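Local coordinates for protein toxin 2A (Paenibacillus larvae, PDB 5URP) that acts as an ADP-ribosyltransferase toxin and virulence factor, probably transferring ADP-ribose from NAD+ to a protein of the host cell, at residues K34-K39 / D99-Y104; E73-G76 / M81-K84; I110-E115 / K136-T141; N118-M121 / K125-G128. All blocks are in the same frame, centred on the assembly; numbering follows the deposited sequence.

Interaction 1: K34-K39 / D99-Y104; sequences KKWGKK and DSVTVY
The indole of W36 meets D99 at its edge, where the carboxylate OD2 lies near the ring plane beside NE1, while V101 comes in obliquely over the rim of the six-membered ring. Here the closest carbons, W36 CH2 and V101 CG2, are 4.3 Å apart. The ring of F26 also meets the indole, and I24, like F26 near the start of the modelled chain, touches W36 as well. The polar link is one hydrogen bond from W36 NE1 to D99 OD2, 3.2 Å long and fairly straight at 163°. It uses the anti side of the carboxylate, whose plane is turned 44° from that of the indole. In the ADP-ribosyltransferase fold, an N-terminal helical region packs against a mixed β core; this contact joins helix 30-45 to the start of 101-107, an outermost strand of the main five-stranded sheet. V101 pairs through its backbone with I170 of the neighbouring strand 164-170. The backbones stay well separated, with the CA atoms of W36 and D99 10.3 Å apart. W36 spans the interval because its CG is anti to the backbone N (chi1 179°), which carries the indole across to D99 and V101.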
loop_
_atom_site.group_PDB
_atom_site.type_symbol
_atom_site.label_atom_id
_atom_site.label_comp_id
_atom_site.label_asym_id
_atom_site.label_seq_id
_atom_site.Cartn_x
_atom_site.Cartn_y
_atom_site.Cartn_z
ATOM N N LYS A 34 14.652 -4.466 6.581
ATOM C CA LYS A 34 15.228 -5.149 5.435
ATOM C C LYS A 34 15.577 -6.603 5.771
ATOM O O LYS A 34 15.318 -7.513 4.973
ATOM C CB LYS A 34 16.440 -4.356 4.981
ATOM C CG LYS A 34 16.782 -4.404 3.528
ATOM C CD LYS A 34 17.776 -3.283 3.213
ATOM C CE LYS A 34 18.916 -3.750 2.319
ATOM N NZ LYS A 34 18.495 -3.994 0.909
ATOM N N LYS A 35 16.142 -6.850 6.956
ATOM C CA LYS A 35 16.482 -8.223 7.341
ATOM C C LYS A 35 15.243 -9.110 7.442
ATOM O O LYS A 35 15.274 -10.287 7.039
ATOM C CB LYS A 35 17.234 -8.218 8.675
ATOM C CG LYS A 35 17.420 -9.610 9.306
ATOM C CD LYS A 35 18.430 -9.591 10.466
ATOM C CE LYS A 35 18.760 -11.005 10.943
ATOM N NZ LYS A 35 19.286 -11.888 9.839
ATOM N N TRP A 36 14.161 -8.583 8.029
ATOM C CA TRP A 36 12.921 -9.339 8.181
ATOM C C TRP A 36 12.299 -9.617 6.828
ATOM O O TRP A 36 11.887 -10.752 6.538
ATOM C CB TRP A 36 11.947 -8.563 9.061
ATOM C CG TRP A 36 10.627 -9.223 9.268
ATOM C CD1 TRP A 36 10.272 -10.029 10.321
ATOM C CD2 TRP A 36 9.469 -9.136 8.424
ATOM N NE1 TRP A 36 8.969 -10.441 10.183
ATOM C CE2 TRP A 36 8.454 -9.921 9.028
ATOM C CE3 TRP A 36 9.191 -8.484 7.218
ATOM C CZ2 TRP A 36 7.187 -10.059 8.470
ATOM C CZ3 TRP A 36 7.935 -8.632 6.660
ATOM C CH2 TRP A 36 6.945 -9.399 7.291
ATOM N N GLY A 37 12.234 -8.591 5.979
ATOM C CA GLY A 37 11.596 -8.760 4.686
ATOM C C GLY A 37 12.327 -9.756 3.808
ATOM O O GLY A 37 11.703 -10.557 3.108
ATOM N N LYS A 38 13.658 -9.731 3.845
ATOM C CA LYS A 38 14.437 -10.658 3.029
ATOM C C LYS A 38 14.185 -12.115 3.409
ATOM O O LYS A 38 14.258 -12.993 2.549
ATOM C CB LYS A 38 15.917 -10.346 3.138
ATOM C CG LYS A 38 16.332 -9.106 2.394
ATOM C CD LYS A 38 17.803 -8.850 2.582
ATOM C CE LYS A 38 18.258 -7.588 1.882
ATOM N NZ LYS A 38 19.630 -7.193 2.300
ATOM N N LYS A 39 13.886 -12.391 4.681
ATOM C CA LYS A 39 13.536 -13.754 5.082
ATOM C C LYS A 39 12.217 -14.186 4.461
ATOM O O LYS A 39 12.070 -15.340 4.042
ATOM C CB LYS A 39 13.450 -13.846 6.602
ATOM C CG LYS A 39 14.792 -13.782 7.289
ATOM C CD LYS A 39 14.600 -13.867 8.779
ATOM C CE LYS A 39 15.865 -13.517 9.525
ATOM N NZ LYS A 39 15.917 -14.304 10.802
ATOM N N ASP A 99 4.225 -13.540 10.548
ATOM C CA ASP A 99 3.860 -12.689 11.673
ATOM C C ASP A 99 2.945 -11.586 11.175
ATOM O O ASP A 99 3.039 -11.181 10.021
ATOM C CB ASP A 99 5.076 -12.022 12.329
ATOM C CG ASP A 99 6.282 -12.932 12.427
ATOM O OD1 ASP A 99 6.239 -13.866 13.250
ATOM O OD2 ASP A 99 7.286 -12.675 11.704
ATOM N N SER A 100 2.127 -11.030 12.071
ATOM C CA SER A 100 1.400 -9.825 11.698
ATOM C C SER A 100 2.377 -8.659 11.636
ATOM O O SER A 100 3.340 -8.600 12.403
ATOM C CB SER A 100 0.298 -9.492 12.684
ATOM O OG SER A 100 -0.526 -10.651 12.903
ATOM N N VAL A 101 2.106 -7.717 10.734
ATOM C CA VAL A 101 3.062 -6.632 10.512
ATOM C C VAL A 101 2.327 -5.364 10.140
ATOM O O VAL A 101 1.291 -5.392 9.471
ATOM C CB VAL A 101 4.087 -7.019 9.424
ATOM C CG1 VAL A 101 3.488 -7.009 8.099
ATOM C CG2 VAL A 101 5.306 -6.109 9.478
ATOM N N THR A 102 2.922 -4.240 10.545
ATOM C CA THR A 102 2.441 -2.917 10.200
ATOM C C THR A 102 3.208 -2.424 8.978
ATOM O O THR A 102 4.431 -2.571 8.909
ATOM C CB THR A 102 2.652 -1.959 11.370
ATOM O OG1 THR A 102 1.944 -2.439 12.509
ATOM C CG2 THR A 102 2.137 -0.570 11.032
ATOM N N VAL A 103 2.479 -1.883 8.017
ATOM C CA VAL A 103 3.087 -1.267 6.850
ATOM C C VAL A 103 2.529 0.147 6.693
ATOM O O VAL A 103 1.560 0.536 7.328
ATOM C CB VAL A 103 2.881 -2.077 5.567
ATOM C CG1 VAL A 103 3.557 -3.449 5.679
ATOM C CG2 VAL A 103 1.375 -2.210 5.215
ATOM N N TYR A 104 3.196 0.920 5.844
ATOM C CA TYR A 104 2.922 2.348 5.687
ATOM C C TYR A 104 2.719 2.695 4.224
ATOM O O TYR A 104 3.360 2.119 3.337
ATOM C CB TYR A 104 4.098 3.168 6.258
ATOM C CG TYR A 104 4.298 2.953 7.726
ATOM C CD1 TYR A 104 3.620 3.738 8.652
ATOM C CD2 TYR A 104 5.143 1.968 8.191
ATOM C CE1 TYR A 104 3.766 3.538 9.987
ATOM C CE2 TYR A 104 5.324 1.755 9.562
ATOM C CZ TYR A 104 4.614 2.544 10.454
ATOM O OH TYR A 104 4.793 2.377 11.797
#

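Interaction 2: E73-G76 / M81-K84; sequences EGIG and MDKK
D82 reaches out from helix 79-92 and takes the backbone N-H of G76 with its carboxylate. The stronger bond runs from G76 N to D82 OD2 at 2.9 Å, on the syn side of the carboxylate but 30° out of its plane and bent to 140° at the hydrogen. A second, weak bond links G76 N to D82 OD1 at 3.5 Å, making the grip bifurcated and unequal. OD1 is also hydrogen-bonded to the hydroxyl of Y69 from helix 64-72, so one carboxylate ties together the preceding helix, the connecting loop and the following helix. Outward from this polar centre lies I75. Its CD1 sits 3.6 Å from D82 OD1, and its CG2 packs 3.8 Å from D82 CG, so two branches of the isoleucine touch the acid while its side chain also rests on L70. With CG beside its own backbone N (chi1 -66°), the D82 carboxylate leans out to the loop. The contact closes a short helix-loop-helix connection at the protein surface, after the chain has left helical geometry at G74 with positive phi. Together, the peptide N-H and the Y69 hydroxyl would be expected to stabilise the negative charge of the acid.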
loop_
_atom_site.group_PDB
_atom_site.type_symbol
_atom_site.label_atom_id
_atom_site.label_comp_id
_atom_site.label_asym_id
_atom_site.label_seq_id
_atom_site.Cartn_x
_atom_site.Cartn_y
_atom_site.Cartn_z
ATOM N N GLU A 73 -11.026 0.671 -15.613
ATOM C CA GLU A 73 -11.528 -0.180 -16.689
ATOM C C GLU A 73 -11.908 -1.568 -16.220
ATOM O O GLU A 73 -12.940 -2.099 -16.642
ATOM C CB GLU A 73 -10.476 -0.324 -17.799
ATOM C CG GLU A 73 -9.891 0.982 -18.311
ATOM C CD GLU A 73 -10.908 1.830 -19.040
ATOM O OE1 GLU A 73 -12.072 1.389 -19.175
ATOM O OE2 GLU A 73 -10.541 2.939 -19.484
ATOM N N GLY A 74 -11.096 -2.163 -15.360
ATOM C CA GLY A 74 -11.319 -3.511 -14.905
ATOM C C GLY A 74 -10.888 -4.548 -15.930
ATOM O O GLY A 74 -10.701 -4.275 -17.114
ATOM N N ILE A 75 -10.761 -5.778 -15.438
ATOM C CA ILE A 75 -10.343 -6.899 -16.266
ATOM C C ILE A 75 -11.286 -7.081 -17.455
ATOM O O ILE A 75 -12.492 -6.824 -17.372
ATOM C CB ILE A 75 -10.299 -8.169 -15.397
ATOM C CG1 ILE A 75 -9.337 -7.970 -14.220
ATOM C CG2 ILE A 75 -9.906 -9.382 -16.215
ATOM C CD1 ILE A 75 -7.949 -7.580 -14.615
ATOM N N GLY A 76 -10.724 -7.541 -18.575
ATOM C CA GLY A 76 -11.474 -7.819 -19.779
ATOM C C GLY A 76 -11.252 -6.820 -20.894
ATOM O O GLY A 76 -11.523 -7.141 -22.058
ATOM N N MET A 81 -2.803 -6.349 -20.777
ATOM C CA MET A 81 -2.835 -5.939 -19.382
ATOM C C MET A 81 -3.361 -7.062 -18.500
ATOM O O MET A 81 -2.806 -7.323 -17.431
ATOM C CB MET A 81 -3.689 -4.686 -19.219
ATOM C CG MET A 81 -3.081 -3.464 -19.868
ATOM S SD MET A 81 -1.774 -2.806 -18.820
ATOM C CE MET A 81 -2.740 -1.921 -17.625
ATOM N N ASP A 82 -4.420 -7.750 -18.942
ATOM C CA ASP A 82 -4.987 -8.832 -18.136
ATOM C C ASP A 82 -3.959 -9.930 -17.888
ATOM O O ASP A 82 -3.938 -10.540 -16.814
ATOM C CB ASP A 82 -6.230 -9.407 -18.825
ATOM C CG ASP A 82 -7.368 -8.408 -18.899
ATOM O OD1 ASP A 82 -7.286 -7.378 -18.182
ATOM O OD2 ASP A 82 -8.322 -8.641 -19.666
ATOM N N LYS A 83 -3.127 -10.214 -18.890
ATOM C CA LYS A 83 -2.063 -11.208 -18.755
ATOM C C LYS A 83 -1.074 -10.826 -17.664
ATOM O O LYS A 83 -0.630 -11.678 -16.886
ATOM C CB LYS A 83 -1.357 -11.347 -20.102
ATOM C CG LYS A 83 -0.017 -12.073 -20.102
ATOM C CD LYS A 83 0.717 -11.861 -21.449
ATOM C CE LYS A 83 1.303 -10.434 -21.598
ATOM N NZ LYS A 83 2.426 -10.162 -20.638
ATOM N N LYS A 84 -0.692 -9.549 -17.604
ATOM C CA LYS A 84 0.195 -9.095 -16.536
ATOM C C LYS A 84 -0.453 -9.253 -15.172
ATOM O O LYS A 84 0.194 -9.664 -14.201
ATOM C CB LYS A 84 0.563 -7.629 -16.751
ATOM C CG LYS A 84 1.222 -7.314 -18.050
ATOM C CD LYS A 84 1.754 -5.880 -17.976
ATOM C CE LYS A 84 2.686 -5.566 -19.121
ATOM N NZ LYS A 84 1.922 -4.904 -20.203
#

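Interaction 3: I110-E115 / K136-T141; sequences IIFGKE and KEFEGT
F112 and F138 carry this contact, two phenylalanines that meet where a short 3-10 turn passes the end of helix 128-138. Along the first segment, I110 lies in a 3-10 turn already under way: its N-H is held by the carboxylate of D108, and its O accepts a 2.8 Å bond from G113 N that closes the turn. I111 follows, and its CG1 lies 3.6 Å above the centre of the F112 ring, backing the aromatic from within its own segment. F112 then reaches across. Its CD1 lies over the middle of one face of the F138 ring, 3.6 Å from F138 CG, and its CB adds a CH-pi contact over the same ring, 4.2 Å from the centroid. The two rings are 4.8 Å apart between centroids with planes at 49°, an oblique pairing. In the fold, this pair joins the loop that leaves edge strand 101-107 to the helix leading into the opposite edge strand, 142-145. The rings pack against the main sheet, F112 on L215 and V217 of strand 214-221 and F138 on I204 of strand 197-207. The backbone takes part as well, F112 O lying 3.4 Å from F138 CZ. The other face of F138 carries CG of E137, so the ring is sandwiched between its neighbour in sequence and F112. Beyond the aromatic pair, F138 begins a type II beta turn ending at T141, whose OG1 donates a 2.8 Å hydrogen bond to F138 O.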
loop_
_atom_site.group_PDB
_atom_site.type_symbol
_atom_site.label_atom_id
_atom_site.label_comp_id
_atom_site.label_asym_id
_atom_site.label_seq_id
_atom_site.Cartn_x
_atom_site.Cartn_y
_atom_site.Cartn_z
ATOM N N ILE A 110 -7.481 10.666 -2.614
ATOM C CA ILE A 110 -8.166 9.806 -3.577
ATOM C C ILE A 110 -8.805 8.607 -2.890
ATOM O O ILE A 110 -9.868 8.140 -3.314
ATOM C CB ILE A 110 -7.185 9.361 -4.684
ATOM C CG1 ILE A 110 -7.941 8.727 -5.850
ATOM C CG2 ILE A 110 -6.149 8.377 -4.146
ATOM C CD1 ILE A 110 -8.775 9.693 -6.613
ATOM N N ILE A 111 -8.189 8.088 -1.829
ATOM C CA ILE A 111 -8.736 6.898 -1.183
ATOM C C ILE A 111 -10.143 7.141 -0.686
ATOM O O ILE A 111 -10.889 6.184 -0.447
ATOM C CB ILE A 111 -7.838 6.414 -0.027
ATOM C CG1 ILE A 111 -7.767 7.446 1.097
ATOM C CG2 ILE A 111 -6.480 6.042 -0.567
ATOM C CD1 ILE A 111 -7.135 6.909 2.350
ATOM N N PHE A 112 -10.539 8.402 -0.540
ATOM C CA PHE A 112 -11.860 8.758 -0.053
ATOM C C PHE A 112 -12.811 9.085 -1.191
ATOM O O PHE A 112 -13.931 9.542 -0.937
ATOM C CB PHE A 112 -11.761 9.953 0.902
ATOM C CG PHE A 112 -10.883 9.697 2.084
ATOM C CD1 PHE A 112 -11.183 8.671 2.962
ATOM C CD2 PHE A 112 -9.748 10.455 2.311
ATOM C CE1 PHE A 112 -10.369 8.412 4.045
ATOM C CE2 PHE A 112 -8.914 10.194 3.407
ATOM C CZ PHE A 112 -9.229 9.177 4.267
ATOM N N GLY A 113 -12.387 8.868 -2.426
ATOM C CA GLY A 113 -13.117 9.280 -3.605
ATOM C C GLY A 113 -12.479 10.493 -4.246
ATOM O O GLY A 113 -11.868 11.335 -3.579
ATOM N N LYS A 114 -12.615 10.587 -5.570
ATOM C CA LYS A 114 -11.999 11.678 -6.312
ATOM C C LYS A 114 -12.443 13.045 -5.808
ATOM O O LYS A 114 -11.708 14.022 -5.979
ATOM C CB LYS A 114 -12.321 11.545 -7.805
ATOM C CG LYS A 114 -11.817 10.253 -8.458
ATOM C CD LYS A 114 -12.074 10.254 -9.968
ATOM C CE LYS A 114 -11.519 9.007 -10.648
ATOM N NZ LYS A 114 -10.041 8.893 -10.493
ATOM N N GLU A 115 -13.621 13.144 -5.190
ATOM C CA GLU A 115 -14.123 14.458 -4.804
ATOM C C GLU A 115 -13.336 15.042 -3.643
ATOM O O GLU A 115 -13.224 16.266 -3.533
ATOM C CB GLU A 115 -15.614 14.389 -4.453
ATOM C CG GLU A 115 -15.970 13.572 -3.218
ATOM C CD GLU A 115 -16.307 12.128 -3.540
ATOM O OE1 GLU A 115 -15.829 11.609 -4.573
ATOM O OE2 GLU A 115 -17.059 11.512 -2.757
ATOM N N LYS A 136 -15.872 11.721 10.244
ATOM C CA LYS A 136 -17.241 11.285 10.478
ATOM C C LYS A 136 -17.722 10.327 9.392
ATOM O O LYS A 136 -18.485 9.398 9.679
ATOM C CB LYS A 136 -18.157 12.499 10.562
ATOM C CG LYS A 136 -19.652 12.121 10.682
ATOM C CD LYS A 136 -20.387 12.946 11.725
ATOM C CE LYS A 136 -21.801 12.418 11.955
ATOM N NZ LYS A 136 -22.516 13.132 13.065
ATOM N N GLU A 137 -17.284 10.525 8.146
ATOM C CA GLU A 137 -17.801 9.755 7.016
ATOM C C GLU A 137 -17.111 8.401 6.848
ATOM O O GLU A 137 -17.751 7.452 6.388
ATOM C CB GLU A 137 -17.667 10.581 5.731
ATOM C CG GLU A 137 -18.054 9.863 4.443
ATOM C CD GLU A 137 -18.299 10.817 3.253
ATOM O OE1 GLU A 137 -18.355 12.053 3.456
ATOM O OE2 GLU A 137 -18.448 10.324 2.106
ATOM N N PHE A 138 -15.825 8.277 7.208
ATOM C CA PHE A 138 -15.034 7.103 6.849
ATOM C C PHE A 138 -14.495 6.308 8.025
ATOM O O PHE A 138 -14.123 5.147 7.835
ATOM C CB PHE A 138 -13.853 7.510 5.947
ATOM C CG PHE A 138 -14.293 7.973 4.591
ATOM C CD1 PHE A 138 -14.580 7.056 3.592
ATOM C CD2 PHE A 138 -14.455 9.329 4.329
ATOM C CE1 PHE A 138 -15.010 7.482 2.358
ATOM C CE2 PHE A 138 -14.894 9.765 3.097
ATOM C CZ PHE A 138 -15.169 8.843 2.104
ATOM N N GLU A 139 -14.407 6.882 9.215
ATOM C CA GLU A 139 -14.016 6.082 10.364
ATOM C C GLU A 139 -15.074 5.016 10.602
ATOM O O GLU A 139 -16.276 5.282 10.538
ATOM C CB GLU A 139 -13.868 6.966 11.597
ATOM C CG GLU A 139 -12.620 6.730 12.395
ATOM C CD GLU A 139 -12.509 7.645 13.613
ATOM O OE1 GLU A 139 -13.438 7.685 14.457
ATOM O OE2 GLU A 139 -11.471 8.306 13.742
ATOM N N GLY A 140 -14.618 3.797 10.848
ATOM C CA GLY A 140 -15.538 2.697 11.052
ATOM C C GLY A 140 -16.165 2.196 9.774
ATOM O O GLY A 140 -17.260 1.625 9.804
ATOM N N THR A 141 -15.499 2.381 8.644
ATOM C CA THR A 141 -15.972 1.850 7.380
ATOM C C THR A 141 -14.855 1.071 6.721
ATOM O O THR A 141 -13.665 1.229 7.034
ATOM C CB THR A 141 -16.461 2.943 6.441
ATOM O OG1 THR A 141 -15.331 3.635 5.872
ATOM C CG2 THR A 141 -17.345 3.917 7.189
#

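Interaction 4: N118-M121 / K125-G128; sequences NTLM and KVNG
K125 begins the second segment, its carbonyl oxygen in van der Waals contact with the methyl of M121, M121 CE to K125 O 3.6 Å. Although the first bond of the methionine side chain points away from the opposing strand, bends at chi2 and chi3 fold the thioether back over it. V126 comes next, directly across from M121 as an antiparallel, non-hydrogen-bonded pair with CA atoms 4.7 Å apart. Its two methyls divide the apolar contacts: V126 CG2 meets M121 SD at 3.8 Å, while V126 CG1 touches L120 CD1, also at 3.8 Å. The valine continues inward onto A131, and L120 onto I134, so both lie against helix 128-138. N127 supplies the hydrogen bond that flanks this pair, its backbone N donating to L120 O at 2.8 Å and 167°. The CB of N127 lies 3.4 Å from the same oxygen. Its OD1 turns to the helix: a chi1 of -177° swings CG away from the backbone N, and OD1 caps V130 N, with a weaker bond to E129 N. The two-stranded β-hairpin of 121-122 and 125-126 thus runs straight into a helix N-cap. N127 couples the two elements, its main-chain N bound to L120 O at the base of the hairpin and its side-chain oxygen satisfying N-H groups of the first helical turn.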
loop_
_atom_site.group_PDB
_atom_site.type_symbol
_atom_site.label_atom_id
_atom_site.label_comp_id
_atom_site.label_asym_id
_atom_site.label_seq_id
_atom_site.Cartn_x
_atom_site.Cartn_y
_atom_site.Cartn_z
ATOM N N ASN A 118 -7.516 16.816 -3.292
ATOM C CA ASN A 118 -7.214 18.229 -3.521
ATOM C C ASN A 118 -8.084 19.158 -2.686
ATOM O O ASN A 118 -8.058 20.374 -2.891
ATOM C CB ASN A 118 -7.360 18.610 -4.997
ATOM C CG ASN A 118 -6.641 17.650 -5.920
ATOM O OD1 ASN A 118 -7.257 17.017 -6.779
ATOM N ND2 ASN A 118 -5.330 17.535 -5.748
ATOM N N THR A 119 -8.867 18.614 -1.758
ATOM C CA THR A 119 -9.638 19.406 -0.815
ATOM C C THR A 119 -9.058 19.351 0.592
ATOM O O THR A 119 -9.498 20.108 1.462
ATOM C CB THR A 119 -11.090 18.908 -0.777
ATOM O OG1 THR A 119 -11.142 17.660 -0.070
ATOM C CG2 THR A 119 -11.621 18.681 -2.183
ATOM N N LEU A 120 -8.078 18.488 0.833
ATOM C CA LEU A 120 -7.640 18.226 2.195
ATOM C C LEU A 120 -6.777 19.354 2.739
ATOM O O LEU A 120 -6.860 19.683 3.931
ATOM C CB LEU A 120 -6.878 16.902 2.241
ATOM C CG LEU A 120 -6.524 16.322 3.602
ATOM C CD1 LEU A 120 -7.722 16.287 4.543
ATOM C CD2 LEU A 120 -5.977 14.919 3.389
ATOM N N MET A 121 -5.965 19.970 1.885
ATOM C CA MET A 121 -4.899 20.848 2.330
ATOM C C MET A 121 -5.252 22.295 2.041
ATOM O O MET A 121 -5.821 22.613 0.991
ATOM C CB MET A 121 -3.572 20.501 1.645
ATOM C CG MET A 121 -3.054 19.096 1.928
ATOM S SD MET A 121 -2.820 18.765 3.687
ATOM C CE MET A 121 -1.506 19.920 4.070
ATOM N N LYS A 125 -1.283 23.193 6.121
ATOM C CA LYS A 125 -2.184 22.813 7.199
ATOM C C LYS A 125 -3.332 21.989 6.629
ATOM O O LYS A 125 -3.793 22.233 5.510
ATOM C CB LYS A 125 -2.733 24.052 7.924
ATOM C CG LYS A 125 -1.653 25.029 8.421
ATOM C CD LYS A 125 -1.515 25.041 9.944
ATOM C CE LYS A 125 -0.167 25.623 10.412
ATOM N NZ LYS A 125 0.984 24.666 10.249
ATOM N N VAL A 126 -3.787 21.007 7.384
ATOM C CA VAL A 126 -4.977 20.274 6.975
ATOM C C VAL A 126 -6.185 21.155 7.242
ATOM O O VAL A 126 -6.280 21.796 8.294
ATOM C CB VAL A 126 -5.091 18.924 7.709
ATOM C CG1 VAL A 126 -6.490 18.337 7.509
ATOM C CG2 VAL A 126 -4.067 17.944 7.198
ATOM N N ASN A 127 -7.096 21.215 6.274
ATOM C CA ASN A 127 -8.366 21.916 6.449
ATOM C C ASN A 127 -9.191 21.199 7.521
ATOM O O ASN A 127 -9.610 20.056 7.328
ATOM C CB ASN A 127 -9.096 21.973 5.110
ATOM C CG ASN A 127 -10.386 22.758 5.188
ATOM O OD1 ASN A 127 -11.185 22.566 6.111
ATOM N ND2 ASN A 127 -10.599 23.646 4.235
ATOM N N GLY A 128 -9.403 21.858 8.665
ATOM C CA GLY A 128 -9.979 21.174 9.813
ATOM C C GLY A 128 -11.418 20.751 9.600
ATOM O O GLY A 128 -11.850 19.715 10.114
#

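How the interactions relate
The four contacts tie down successive elements of one ADP-ribosyltransferase domain, and none touches another apart from sequence adjacency. Interaction 1 joins the N-terminal helical part to the main sheet, and interaction 2 lies within the helical part. Their centres are 29 Å apart, although the second closes a local turn within the 59 residues that separate the segments of the first. Interactions 3 and 4 are closer, with centres 14 Å apart, and share helix 128-138, whose start is capped in interaction 4 and whose end packs in interaction 3. Interactions 1 and 3 lie on opposite sides of the chain's centre, about 27 Å apart between centres. All four join secondary-structure elements of the fold.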